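Local coordinates for protein heterodimeric restriction endonuclease R.BspD6I small subunit (Bacillus sp., PDB 2P14) that acts as the catalytic subunit of a heterodimeric type IIS restriction endonuclease, working in complex with a site-specific nickase, and probably cuts DNA as an endonuclease, at residues L5-E10 and T25-K30; P18-W23 and S47-G52; V58-V63 and L71-L76; S89-L94 and E126-I131. All blocks are in the same frame, centred on the assembly; numbering follows the deposited sequence.

Contact 1. Residues L5-E10 and T25-K30; sequences LDFYEE and TYRVFK
Tyr8 holds CG anti to its carbonyl carbon (chi1 -80°), and Thr25 sets OG1 anti to its own (chi1 -57°); from these starting directions the phenol and the threonine hydroxyl meet across the contact. Tyr8 OH donates to Thr25 OG1 at 2.7 Å, with the acceptor at the edge of the phenol ring and in its plane, and the two side chains cross at about a right angle. Thr25 OG1 is also hydrogen-bonded to Phe21 O one turn earlier in its helix, a second bond that restrains the rotation of the hydroxyl. Beside this polar link, Val28 CG2 packs 4.1 Å from Leu5 CD2, and the same methyl lies 4.1 Å from Tyr8 OH. On the more exposed flank, Arg27 NH2 comes 3.7 Å from Phe7 CB, while the guanidinium and phenyl planes stand 85° apart. Phe7 CB lies in the guanidinium plane at its edge, a packing contact; the polar partner of Arg27 NH2 is Asn24 OD1. The contact joins segment 5-10, at helix 2-7, to helix 17-32. Phe138 of helix 135-146 touches both Tyr8 and Val28, while Thr25 rests on Ile72 and Cys74 of strand 69-75 and on Leu109 of strand 104-110.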
loop_
_atom_site.group_PDB
_atom_site.type_symbol
_atom_site.label_atom_id
_atom_site.label_comp_id
_atom_site.label_asym_id
_atom_site.label_seq_id
_atom_site.Cartn_x
_atom_site.Cartn_y
_atom_site.Cartn_z
ATOM N N LEU A 5 -9.884 -6.544 8.570
ATOM C CA LEU A 5 -10.378 -5.253 8.090
ATOM C C LEU A 5 -10.965 -4.408 9.209
ATOM O O LEU A 5 -10.689 -3.202 9.295
ATOM C CB LEU A 5 -11.372 -5.425 6.923
ATOM C CG LEU A 5 -10.814 -6.179 5.713
ATOM C CD1 LEU A 5 -11.863 -6.211 4.598
ATOM C CD2 LEU A 5 -9.500 -5.550 5.205
ATOM N N ASP A 6 -11.768 -5.038 10.077
ATOM C CA ASP A 6 -12.373 -4.331 11.221
ATOM C C ASP A 6 -11.300 -3.836 12.185
ATOM O O ASP A 6 -11.494 -2.815 12.845
ATOM C CB ASP A 6 -13.360 -5.235 11.987
ATOM C CG ASP A 6 -14.586 -5.613 11.175
ATOM O OD1 ASP A 6 -14.902 -4.922 10.187
ATOM O OD2 ASP A 6 -15.223 -6.627 11.555
ATOM N N PHE A 7 -10.187 -4.570 12.284
ATOM C CA PHE A 7 -9.127 -4.159 13.225
ATOM C C PHE A 7 -8.519 -2.799 12.858
ATOM O O PHE A 7 -8.001 -2.087 13.719
ATOM C CB PHE A 7 -8.041 -5.227 13.422
ATOM C CG PHE A 7 -7.043 -4.873 14.512
ATOM C CD1 PHE A 7 -7.358 -5.064 15.850
ATOM C CD2 PHE A 7 -5.792 -4.372 14.170
ATOM C CE1 PHE A 7 -6.435 -4.726 16.863
ATOM C CE2 PHE A 7 -4.864 -4.019 15.169
ATOM C CZ PHE A 7 -5.181 -4.201 16.503
ATOM N N TYR A 8 -8.577 -2.405 11.595
ATOM C CA TYR A 8 -8.125 -1.043 11.260
ATOM C C TYR A 8 -8.771 0.033 12.116
ATOM O O TYR A 8 -8.162 1.071 12.365
ATOM C CB TYR A 8 -8.376 -0.711 9.783
ATOM C CG TYR A 8 -7.344 -1.270 8.832
ATOM C CD1 TYR A 8 -7.702 -2.221 7.854
ATOM C CD2 TYR A 8 -6.012 -0.843 8.889
ATOM C CE1 TYR A 8 -6.778 -2.714 6.941
ATOM C CE2 TYR A 8 -5.065 -1.367 7.985
ATOM C CZ TYR A 8 -5.460 -2.287 7.023
ATOM O OH TYR A 8 -4.543 -2.755 6.135
ATOM N N GLU A 9 -9.987 -0.225 12.610
ATOM C CA GLU A 9 -10.698 0.782 13.407
ATOM C C GLU A 9 -10.233 0.767 14.871
ATOM O O GLU A 9 -10.659 1.625 15.665
ATOM C CB GLU A 9 -12.229 0.592 13.286
ATOM C CG GLU A 9 -12.715 0.502 11.830
ATOM C CD GLU A 9 -12.132 1.605 10.942
ATOM O OE1 GLU A 9 -11.888 2.726 11.448
ATOM O OE2 GLU A 9 -11.870 1.341 9.733
ATOM N N GLU A 10 -9.357 -0.178 15.217
ATOM C CA GLU A 10 -8.774 -0.267 16.578
ATOM C C GLU A 10 -7.309 0.149 16.615
ATOM O O GLU A 10 -6.750 0.370 17.672
ATOM C CB GLU A 10 -8.910 -1.671 17.165
ATOM C CG GLU A 10 -10.311 -2.236 17.137
ATOM C CD GLU A 10 -11.351 -1.325 17.824
ATOM O OE1 GLU A 10 -11.048 -0.752 18.901
ATOM O OE2 GLU A 10 -12.465 -1.179 17.285
ATOM N N THR A 25 -1.836 -4.410 7.906
ATOM C CA THR A 25 -1.791 -4.450 6.451
ATOM C C THR A 25 -1.053 -5.733 5.975
ATOM O O THR A 25 -1.474 -6.425 5.042
ATOM C CB THR A 25 -1.161 -3.163 5.923
ATOM O OG1 THR A 25 -1.902 -2.039 6.408
ATOM C CG2 THR A 25 -1.189 -3.179 4.383
ATOM N N TYR A 26 0.070 -6.055 6.603
ATOM C CA TYR A 26 0.734 -7.340 6.392
ATOM C C TYR A 26 -0.230 -8.527 6.610
ATOM O O TYR A 26 -0.230 -9.468 5.806
ATOM C CB TYR A 26 1.927 -7.395 7.353
ATOM C CG TYR A 26 2.437 -8.777 7.685
ATOM C CD1 TYR A 26 3.291 -9.471 6.825
ATOM C CD2 TYR A 26 2.060 -9.383 8.883
ATOM C CE1 TYR A 26 3.767 -10.750 7.156
ATOM C CE2 TYR A 26 2.531 -10.644 9.219
ATOM C CZ TYR A 26 3.354 -11.322 8.357
ATOM O OH TYR A 26 3.807 -12.571 8.751
ATOM N N ARG A 27 -1.037 -8.491 7.669
ATOM C CA ARG A 27 -2.021 -9.573 7.887
ATOM C C ARG A 27 -2.961 -9.744 6.689
ATOM O O ARG A 27 -3.306 -10.868 6.348
ATOM C CB ARG A 27 -2.845 -9.340 9.160
ATOM C CG ARG A 27 -2.014 -9.390 10.455
ATOM C CD ARG A 27 -2.882 -9.856 11.606
ATOM N NE ARG A 27 -3.909 -8.877 11.912
ATOM C CZ ARG A 27 -4.989 -9.112 12.663
ATOM N NH1 ARG A 27 -5.219 -10.320 13.202
ATOM N NH2 ARG A 27 -5.844 -8.146 12.879
ATOM N N VAL A 28 -3.371 -8.641 6.062
ATOM C CA VAL A 28 -4.242 -8.735 4.868
ATOM C C VAL A 28 -3.546 -9.512 3.753
ATOM O O VAL A 28 -4.106 -10.477 3.183
ATOM C CB VAL A 28 -4.642 -7.337 4.354
ATOM C CG1 VAL A 28 -5.396 -7.475 2.997
ATOM C CG2 VAL A 28 -5.507 -6.643 5.337
ATOM N N PHE A 29 -2.320 -9.101 3.429
ATOM C CA PHE A 29 -1.567 -9.757 2.351
ATOM C C PHE A 29 -1.161 -11.203 2.664
ATOM O O PHE A 29 -1.204 -12.085 1.803
ATOM C CB PHE A 29 -0.371 -8.918 1.922
ATOM C CG PHE A 29 -0.761 -7.775 1.065
ATOM C CD1 PHE A 29 -0.906 -7.953 -0.326
ATOM C CD2 PHE A 29 -1.029 -6.530 1.622
ATOM C CE1 PHE A 29 -1.308 -6.897 -1.137
ATOM C CE2 PHE A 29 -1.429 -5.473 0.809
ATOM C CZ PHE A 29 -1.555 -5.664 -0.575
ATOM N N LYS A 30 -0.856 -11.467 3.923
ATOM C CA LYS A 30 -0.580 -12.851 4.322
ATOM C C LYS A 30 -1.834 -13.715 4.113
ATOM O O LYS A 30 -1.769 -14.834 3.584
ATOM C CB LYS A 30 -0.132 -12.885 5.790
ATOM C CG LYS A 30 0.264 -14.308 6.294
ATOM C CD LYS A 30 0.748 -14.263 7.730
ATOM C CE LYS A 30 1.034 -15.669 8.241
ATOM N NZ LYS A 30 2.240 -16.195 7.545
#

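Contact 2. Residues P18-W23 and S47-G52; sequences PNYFEW and SGHPIG
Pro50 is wedged between the aromatic rings of Tyr20 and Trp23, and this is the dense part of the contact. Its CG sits over the centre of the Tyr20 ring, 3.7 Å from the centroid and 10° off the normal, a CH-pi contact. Pro50 CD makes a second one with the five-membered ring of Trp23, 4.0 Å from that centroid and 14° off the normal. At the root of the wedge Pro50 CB touches Trp23 CB at 3.5 Å. An alanine in place of Tyr20 would probably leave one side of the Pro50 ring without its aromatic cover and a bridging water without its phenol partner. The proline belongs to the short, weakly bonded strand 50-52, which pairs with strand 43-44 in a small antiparallel hairpin and runs at 115° to the segment of helix 17-32 beneath it. Around Asn19 and at the phenol tip of Tyr20 water takes over. The Asn19 amide lies against the backbone of Ile51 and Gly52, ND2 3.4 Å from Ile51 C, but its polar links run through two waters, to Pro50 O and Ile51 O. A third water joins Tyr20 OH to Pro50 O. A fourth donates to Glu22 OE2 at 2.7 Å and to Asn19 O, and takes a weak bond from Gly52 N.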
loop_
_atom_site.group_PDB
_atom_site.type_symbol
_atom_site.label_atom_id
_atom_site.label_comp_id
_atom_site.label_asym_id
_atom_site.label_seq_id
_atom_site.Cartn_x
_atom_site.Cartn_y
_atom_site.Cartn_z
ATOM N N PRO A 18 1.284 3.420 14.532
ATOM C CA PRO A 18 2.058 3.101 13.303
ATOM C C PRO A 18 2.496 1.649 13.179
ATOM O O PRO A 18 2.411 1.061 12.080
ATOM C CB PRO A 18 3.282 4.006 13.439
ATOM C CG PRO A 18 2.667 5.246 14.140
ATOM C CD PRO A 18 1.841 4.608 15.217
ATOM N N ASN A 19 2.976 1.061 14.261
ATOM C CA ASN A 19 3.424 -0.325 14.254
ATOM C C ASN A 19 2.265 -1.278 13.955
ATOM O O ASN A 19 2.399 -2.256 13.204
ATOM C CB ASN A 19 4.050 -0.700 15.613
ATOM C CG ASN A 19 5.423 -0.081 15.834
ATOM O OD1 ASN A 19 6.046 0.472 14.931
ATOM N ND2 ASN A 19 5.900 -0.195 17.068
ATOM N N TYR A 20 1.104 -1.002 14.550
ATOM C CA TYR A 20 -0.058 -1.877 14.334
ATOM C C TYR A 20 -0.704 -1.670 12.960
ATOM O O TYR A 20 -1.276 -2.597 12.409
ATOM C CB TYR A 20 -1.097 -1.733 15.447
ATOM C CG TYR A 20 -0.663 -2.369 16.745
ATOM C CD1 TYR A 20 -1.133 -3.625 17.131
ATOM C CD2 TYR A 20 0.253 -1.710 17.578
ATOM C CE1 TYR A 20 -0.697 -4.215 18.380
ATOM C CE2 TYR A 20 0.686 -2.284 18.775
ATOM C CZ TYR A 20 0.203 -3.513 19.158
ATOM O OH TYR A 20 0.652 -4.009 20.388
ATOM N N PHE A 21 -0.556 -0.478 12.406
ATOM C CA PHE A 21 -1.115 -0.192 11.074
ATOM C C PHE A 21 -0.376 -0.990 10.018
ATOM O O PHE A 21 -1.002 -1.667 9.174
ATOM C CB PHE A 21 -1.016 1.317 10.820
ATOM C CG PHE A 21 -1.764 1.799 9.618
ATOM C CD1 PHE A 21 -3.113 1.518 9.450
ATOM C CD2 PHE A 21 -1.111 2.562 8.664
ATOM C CE1 PHE A 21 -3.802 2.010 8.317
ATOM C CE2 PHE A 21 -1.778 3.035 7.534
ATOM C CZ PHE A 21 -3.124 2.783 7.371
ATOM N N GLU A 22 0.957 -0.960 10.046
ATOM C CA GLU A 22 1.741 -1.737 9.058
ATOM C C GLU A 22 1.522 -3.234 9.284
ATOM O O GLU A 22 1.316 -4.006 8.331
ATOM C CB GLU A 22 3.235 -1.352 9.069
ATOM C CG GLU A 22 4.019 -1.721 10.318
ATOM C CD GLU A 22 5.437 -1.136 10.320
ATOM O OE1 GLU A 22 5.868 -0.591 9.287
ATOM O OE2 GLU A 22 6.116 -1.261 11.372
ATOM N N TRP A 23 1.480 -3.647 10.549
ATOM C CA TRP A 23 1.232 -5.048 10.847
ATOM C C TRP A 23 -0.122 -5.543 10.345
ATOM O O TRP A 23 -0.217 -6.641 9.760
ATOM C CB TRP A 23 1.342 -5.265 12.358
ATOM C CG TRP A 23 0.930 -6.636 12.836
ATOM C CD1 TRP A 23 1.632 -7.799 12.710
ATOM C CD2 TRP A 23 -0.293 -6.978 13.516
ATOM N NE1 TRP A 23 0.939 -8.842 13.300
ATOM C CE2 TRP A 23 -0.244 -8.370 13.798
ATOM C CE3 TRP A 23 -1.401 -6.232 13.958
ATOM C CZ2 TRP A 23 -1.274 -9.036 14.485
ATOM C CZ3 TRP A 23 -2.427 -6.888 14.614
ATOM C CH2 TRP A 23 -2.358 -8.283 14.877
ATOM N N SER A 47 4.771 -12.028 22.344
ATOM C CA SER A 47 3.316 -12.155 22.340
ATOM C C SER A 47 2.707 -12.031 20.944
ATOM O O SER A 47 1.483 -12.046 20.808
ATOM C CB SER A 47 2.676 -11.104 23.255
ATOM O OG SER A 47 2.946 -11.368 24.621
ATOM N N GLY A 48 3.554 -11.890 19.922
ATOM C CA GLY A 48 3.077 -11.767 18.545
ATOM C C GLY A 48 2.623 -10.351 18.201
ATOM O O GLY A 48 2.012 -10.143 17.155
ATOM N N HIS A 49 2.878 -9.399 19.099
ATOM C CA HIS A 49 2.585 -7.972 18.867
ATOM C C HIS A 49 3.668 -7.330 18.015
ATOM O O HIS A 49 4.851 -7.556 18.244
ATOM C CB HIS A 49 2.511 -7.204 20.191
ATOM C CG HIS A 49 1.187 -7.308 20.879
ATOM N ND1 HIS A 49 0.668 -8.506 21.327
ATOM C CD2 HIS A 49 0.263 -6.363 21.178
ATOM C CE1 HIS A 49 -0.516 -8.294 21.877
ATOM N NE2 HIS A 49 -0.783 -6.999 21.806
ATOM N N PRO A 50 3.265 -6.491 17.045
ATOM C CA PRO A 50 4.264 -5.793 16.257
ATOM C C PRO A 50 4.949 -4.770 17.157
ATOM O O PRO A 50 4.290 -4.094 17.963
ATOM C CB PRO A 50 3.428 -5.093 15.170
ATOM C CG PRO A 50 2.076 -4.878 15.845
ATOM C CD PRO A 50 1.884 -6.121 16.663
ATOM N N ILE A 51 6.268 -4.668 17.007
ATOM C CA ILE A 51 7.065 -3.743 17.816
ATOM C C ILE A 51 8.027 -2.885 16.997
ATOM O O ILE A 51 8.924 -2.274 17.554
ATOM C CB ILE A 51 7.824 -4.463 18.994
ATOM C CG1 ILE A 51 8.636 -5.667 18.503
ATOM C CG2 ILE A 51 6.863 -4.845 20.110
ATOM C CD1 ILE A 51 9.904 -5.323 17.807
ATOM N N GLY A 52 7.823 -2.802 15.680
ATOM C CA GLY A 52 8.623 -1.919 14.848
ATOM C C GLY A 52 10.005 -2.500 14.610
ATOM O O GLY A 52 10.128 -3.653 14.175
HETATM O O HOH W 1 5.533 -2.843 13.485
HETATM O O HOH W 2 4.358 -1.473 19.060
HETATM O O HOH W 3 8.460 0.716 18.079
HETATM O O HOH W 4 3.427 -3.747 20.619
#

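Contact 3. Residues V58-V63 and L71-L76; sequences VEDILV and LIECSL
Asp60 OD2 accepts a hydrogen bond from the backbone N of Cys74 at 2.8 Å, nearly straight at 175°, on its anti side and close to the carboxylate plane. In return the Glu73 carboxylate holds the backbone before strand 61-64: Asp60 N donates to Glu73 OE1 at 3.1 Å, reaching that oxygen from well above the plane of its carboxylate. Each carboxylate takes one main-chain N-H, and their planes stand 80° apart. Glu73 has a further hold through OE2, bonded to His93 ND1, and Glu59 CB packs 3.4 Å from that oxygen. Glu59 then bends at chi2 (-86°), which directs CD toward Leu71, and its OE1 lies 3.7 Å from Leu71 CD2.

Below these acids the strands zip together. Ile61 and Ile72 form an antiparallel hydrogen-bonded pair, with Ile72 N to Ile61 O at 2.8 Å, and Leu62 and Leu71 the adjoining non-hydrogen-bonded pair. Ile72 CD1 packs 4.0 Å from Ile61 CG2 on the isoleucine face, whose Cys74 side chain touches helix 17-32. On the leucine face Leu62 CD1 meets Leu71 CD1 at 3.8 Å, under Tyr97 of helix 80-98. An acid just before one hairpin strand beside another on its partner is consistent with the PD-(D/E)XK nuclease core, to whose clan the protein is assigned, and Asp60 and Glu73 probably hold its acidic positions.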
loop_
_atom_site.group_PDB
_atom_site.type_symbol
_atom_site.label_atom_id
_atom_site.label_comp_id
_atom_site.label_asym_id
_atom_site.label_seq_id
_atom_site.Cartn_x
_atom_site.Cartn_y
_atom_site.Cartn_z
ATOM N N VAL A 58 14.329 0.593 3.751
ATOM C CA VAL A 58 13.584 -0.531 3.158
ATOM C C VAL A 58 12.076 -0.318 3.344
ATOM O O VAL A 58 11.623 0.100 4.414
ATOM C CB VAL A 58 14.011 -1.857 3.788
ATOM C CG1 VAL A 58 13.181 -3.045 3.249
ATOM C CG2 VAL A 58 15.528 -2.060 3.508
ATOM N N GLU A 59 11.316 -0.640 2.294
ATOM C CA GLU A 59 9.845 -0.571 2.345
ATOM C C GLU A 59 9.211 -1.301 3.531
ATOM O O GLU A 59 9.738 -2.301 4.045
ATOM C CB GLU A 59 9.258 -1.118 1.031
ATOM C CG GLU A 59 9.658 -2.557 0.714
ATOM C CD GLU A 59 11.010 -2.701 -0.049
ATOM O OE1 GLU A 59 11.761 -1.697 -0.191
ATOM O OE2 GLU A 59 11.303 -3.846 -0.478
ATOM N N ASP A 60 8.043 -0.811 3.952
ATOM C CA ASP A 60 7.365 -1.423 5.107
ATOM C C ASP A 60 7.044 -2.907 4.924
ATOM O O ASP A 60 7.224 -3.706 5.845
ATOM C CB ASP A 60 6.054 -0.690 5.443
ATOM C CG ASP A 60 6.275 0.748 5.898
ATOM O OD1 ASP A 60 7.395 1.124 6.254
ATOM O OD2 ASP A 60 5.300 1.533 5.885
ATOM N N ILE A 61 6.573 -3.271 3.728
ATOM C CA ILE A 61 6.198 -4.652 3.397
ATOM C C ILE A 61 6.513 -4.851 1.930
ATOM O O ILE A 61 6.275 -3.956 1.124
ATOM C CB ILE A 61 4.683 -4.944 3.603
ATOM C CG1 ILE A 61 4.245 -4.557 5.015
ATOM C CG2 ILE A 61 4.351 -6.421 3.357
ATOM C CD1 ILE A 61 2.745 -4.220 5.093
ATOM N N LEU A 62 7.078 -6.009 1.610
ATOM C CA LEU A 62 7.242 -6.392 0.200
ATOM C C LEU A 62 6.479 -7.685 -0.006
ATOM O O LEU A 62 6.633 -8.622 0.777
ATOM C CB LEU A 62 8.716 -6.633 -0.155
ATOM C CG LEU A 62 9.006 -7.233 -1.526
ATOM C CD1 LEU A 62 8.638 -6.218 -2.658
ATOM C CD2 LEU A 62 10.500 -7.657 -1.562
ATOM N N VAL A 63 5.647 -7.730 -1.060
ATOM C CA VAL A 63 5.053 -9.014 -1.465
ATOM C C VAL A 63 5.497 -9.305 -2.913
ATOM O O VAL A 63 5.325 -8.468 -3.818
ATOM C CB VAL A 63 3.508 -9.032 -1.310
ATOM C CG1 VAL A 63 2.860 -8.057 -2.236
ATOM C CG2 VAL A 63 2.925 -10.433 -1.525
ATOM N N LEU A 71 5.333 -3.196 -3.367
ATOM C CA LEU A 71 5.943 -2.631 -2.153
ATOM C C LEU A 71 4.792 -1.924 -1.470
ATOM O O LEU A 71 4.124 -1.092 -2.072
ATOM C CB LEU A 71 7.027 -1.629 -2.499
ATOM C CG LEU A 71 8.385 -2.160 -2.944
ATOM C CD1 LEU A 71 8.225 -2.812 -4.326
ATOM C CD2 LEU A 71 9.393 -1.065 -3.015
ATOM N N ILE A 72 4.562 -2.212 -0.191
ATOM C CA ILE A 72 3.458 -1.609 0.516
ATOM C C ILE A 72 4.023 -0.674 1.589
ATOM O O ILE A 72 4.871 -1.078 2.421
ATOM C CB ILE A 72 2.522 -2.655 1.124
ATOM C CG1 ILE A 72 1.968 -3.588 0.018
ATOM C CG2 ILE A 72 1.365 -1.955 1.797
ATOM C CD1 ILE A 72 2.254 -5.013 0.277
ATOM N N GLU A 73 3.607 0.586 1.510
ATOM C CA GLU A 73 4.076 1.654 2.403
ATOM C C GLU A 73 2.856 2.143 3.176
ATOM O O GLU A 73 1.888 2.521 2.565
ATOM C CB GLU A 73 4.708 2.796 1.610
ATOM C CG GLU A 73 5.806 2.326 0.653
ATOM C CD GLU A 73 7.132 2.054 1.298
ATOM O OE1 GLU A 73 7.259 1.864 2.544
ATOM O OE2 GLU A 73 8.090 1.999 0.529
ATOM N N CYS A 74 2.920 2.133 4.508
ATOM C CA CYS A 74 1.782 2.447 5.349
ATOM C C CYS A 74 2.114 3.706 6.146
ATOM O O CYS A 74 3.206 3.813 6.719
ATOM C CB CYS A 74 1.562 1.310 6.358
ATOM S SG CYS A 74 1.092 -0.231 5.497
ATOM N N SER A 75 1.178 4.649 6.182
ATOM C CA SER A 75 1.381 5.829 7.022
ATOM C C SER A 75 0.071 6.376 7.560
ATOM O O SER A 75 -0.889 6.528 6.814
ATOM C CB SER A 75 2.056 6.947 6.228
ATOM O OG SER A 75 2.339 8.027 7.119
ATOM N N LEU A 76 0.075 6.709 8.850
ATOM C CA LEU A 76 -1.052 7.369 9.492
ATOM C C LEU A 76 -0.958 8.903 9.405
ATOM O O LEU A 76 -1.884 9.624 9.829
ATOM C CB LEU A 76 -1.173 6.929 10.951
ATOM C CG LEU A 76 -1.549 5.463 11.164
ATOM C CD1 LEU A 76 -1.484 5.088 12.652
ATOM C CD2 LEU A 76 -2.931 5.155 10.594
#

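Contact 4. Residues S89-L94 and E126-I131; sequences SVVRHL and ESEPVI. With SO4 (sulfate ion), chain C.
Val90, Val91 and Leu94 belong to helix 80-98, which packs on the mixed sheet of the nuclease core, and here they meet the lead-in and first residue of edge strand 130-134. Leu94 sets CG anti to its backbone N (chi1 -173°); its CD2 lies 3.3 Å from Pro129 O and 4.0 Å from Val130 CG2. Val90 CG1 adds a 4.0 Å contact with Val130 CG1. At the outer side Glu128 OE1 lies 3.5 Å from Val91 CG1, while Glu128 OE2 is bonded to Gln95 NE2. On another side of the helix, His93 NE2 donates at 2.8 Å (162°) to O1 of a sulfate ion, probably from the crystallisation liquor, an oxygen that Arg92 NH2 also reaches in a weak bond. A leucine in place of His93 would probably deprive that sulfate oxygen of its straighter bond and leave Glu73 OE2 without its imidazole partner. Thr106 of strand 104-110 touches Val90, Leu94 and Val130; Ile121 of helix 115-121 packs on Val130, and Leu165 of helix 154-165 on Pro129.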
loop_
_atom_site.group_PDB
_atom_site.type_symbol
_atom_site.label_atom_id
_atom_site.label_comp_id
_atom_site.label_asym_id
_atom_site.label_seq_id
_atom_site.Cartn_x
_atom_site.Cartn_y
_atom_site.Cartn_z
ATOM N N SER A 89 10.890 8.758 0.655
ATOM C CA SER A 89 11.161 7.362 0.954
ATOM C C SER A 89 10.277 6.415 0.120
ATOM O O SER A 89 10.765 5.374 -0.316
ATOM C CB SER A 89 11.054 7.092 2.447
ATOM O OG SER A 89 9.750 7.340 2.880
ATOM N N VAL A 90 9.008 6.782 -0.124
ATOM C CA VAL A 90 8.149 5.952 -0.991
ATOM C C VAL A 90 8.777 5.823 -2.369
ATOM O O VAL A 90 8.884 4.725 -2.925
ATOM C CB VAL A 90 6.713 6.530 -1.092
ATOM C CG1 VAL A 90 5.931 5.919 -2.278
ATOM C CG2 VAL A 90 5.961 6.264 0.226
ATOM N N VAL A 91 9.202 6.942 -2.935
ATOM C CA VAL A 91 9.740 6.889 -4.293
ATOM C C VAL A 91 11.095 6.180 -4.310
ATOM O O VAL A 91 11.368 5.360 -5.200
ATOM C CB VAL A 91 9.801 8.304 -4.913
ATOM C CG1 VAL A 91 10.604 8.281 -6.239
ATOM C CG2 VAL A 91 8.363 8.811 -5.152
ATOM N N ARG A 92 11.942 6.520 -3.342
ATOM C CA ARG A 92 13.271 5.922 -3.260
ATOM C C ARG A 92 13.197 4.398 -3.129
ATOM O O ARG A 92 13.978 3.663 -3.751
ATOM C CB ARG A 92 14.072 6.509 -2.082
ATOM C CG ARG A 92 15.501 5.976 -1.953
ATOM C CD ARG A 92 16.274 6.705 -0.845
ATOM N NE ARG A 92 15.830 6.358 0.508
ATOM C CZ ARG A 92 15.075 7.144 1.281
ATOM N NH1 ARG A 92 14.672 8.331 0.848
ATOM N NH2 ARG A 92 14.724 6.750 2.490
ATOM N N HIS A 93 12.305 3.891 -2.286
ATOM C CA HIS A 93 12.267 2.447 -2.138
ATOM C C HIS A 93 11.906 1.764 -3.452
ATOM O O HIS A 93 12.459 0.714 -3.792
ATOM C CB HIS A 93 11.262 2.006 -1.072
ATOM C CG HIS A 93 11.565 2.515 0.297
ATOM N ND1 HIS A 93 10.582 2.619 1.259
ATOM C CD2 HIS A 93 12.713 2.962 0.864
ATOM C CE1 HIS A 93 11.120 3.088 2.375
ATOM N NE2 HIS A 93 12.407 3.307 2.161
ATOM N N LEU A 94 10.957 2.363 -4.167
ATOM C CA LEU A 94 10.534 1.775 -5.429
ATOM C C LEU A 94 11.652 1.834 -6.459
ATOM O O LEU A 94 11.855 0.871 -7.181
ATOM C CB LEU A 94 9.273 2.467 -5.949
ATOM C CG LEU A 94 8.621 1.822 -7.205
ATOM C CD1 LEU A 94 8.350 0.338 -7.056
ATOM C CD2 LEU A 94 7.335 2.534 -7.481
ATOM N N GLU A 126 5.574 5.642 -15.200
ATOM C CA GLU A 126 6.204 4.582 -15.968
ATOM C C GLU A 126 7.251 3.860 -15.143
ATOM O O GLU A 126 7.151 2.653 -14.959
ATOM C CB GLU A 126 6.830 5.155 -17.243
ATOM C CG GLU A 126 5.819 5.793 -18.174
ATOM C CD GLU A 126 4.771 4.819 -18.673
ATOM O OE1 GLU A 126 5.156 3.780 -19.265
ATOM O OE2 GLU A 126 3.557 5.096 -18.486
ATOM N N SER A 127 8.229 4.592 -14.613
ATOM C CA SER A 127 9.327 3.954 -13.904
ATOM C C SER A 127 9.087 3.808 -12.396
ATOM O O SER A 127 9.658 2.916 -11.776
ATOM C CB SER A 127 10.645 4.689 -14.166
ATOM O OG SER A 127 10.618 5.984 -13.610
ATOM N N GLU A 128 8.213 4.652 -11.845
ATOM C CA GLU A 128 7.981 4.689 -10.403
ATOM C C GLU A 128 6.461 4.691 -10.109
ATOM O O GLU A 128 5.962 5.632 -9.534
ATOM C CB GLU A 128 8.714 5.905 -9.778
ATOM C CG GLU A 128 10.264 5.889 -10.046
ATOM C CD GLU A 128 10.933 7.265 -10.118
ATOM O OE1 GLU A 128 10.352 8.298 -9.712
ATOM O OE2 GLU A 128 12.103 7.341 -10.571
ATOM N N PRO A 129 5.727 3.617 -10.510
ATOM C CA PRO A 129 4.279 3.621 -10.322
ATOM C C PRO A 129 3.837 3.390 -8.875
ATOM O O PRO A 129 4.106 2.312 -8.301
ATOM C CB PRO A 129 3.800 2.473 -11.226
ATOM C CG PRO A 129 4.961 1.520 -11.257
ATOM C CD PRO A 129 6.183 2.374 -11.172
ATOM N N VAL A 130 3.139 4.397 -8.339
ATOM C CA VAL A 130 2.652 4.360 -6.971
ATOM C C VAL A 130 1.137 4.545 -7.000
ATOM O O VAL A 130 0.621 5.516 -7.599
ATOM C CB VAL A 130 3.310 5.445 -6.090
ATOM C CG1 VAL A 130 2.777 5.313 -4.655
ATOM C CG2 VAL A 130 4.862 5.317 -6.096
ATOM N N ILE A 131 0.414 3.642 -6.347
ATOM C CA ILE A 131 -1.036 3.792 -6.261
ATOM C C ILE A 131 -1.411 4.067 -4.808
ATOM O O ILE A 131 -1.244 3.187 -3.950
ATOM C CB ILE A 131 -1.792 2.546 -6.765
ATOM C CG1 ILE A 131 -1.401 2.187 -8.208
ATOM C CG2 ILE A 131 -3.291 2.809 -6.674
ATOM C CD1 ILE A 131 -0.163 1.270 -8.313
HETATM S S SO4 C . 13.162 4.956 5.307
HETATM O O1 SO4 C . 13.858 4.757 4.027
HETATM O O2 SO4 C . 12.965 6.400 5.503
HETATM O O3 SO4 C . 13.971 4.385 6.391
HETATM O O4 SO4 C . 11.864 4.277 5.240
#

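In the fold
Contacts 1 and 4 are mostly buried, 2 and 3 only partly so. Helix 17-32 serves contacts 1 and 2: near its start it carries the wet, aromatic junction with the small hairpin, and farther along the drier one with the N-terminal helix, the two meeting where Phe7 packs on Trp23. Contact 3, nearest the chain centre, joins backbone pairing to a cluster of acids. It touches contact 1 through Ile72 and Phe29, and contact 4 through the bond of Glu73 to His93. Contact 4 reaches the same sheet but has only van der Waals packing between its segments, the hydrogen bonds of Glu128 and His93 going to the sulfate and other residues. Contacts 1 and 4 lie about 23 Å apart, centre to centre.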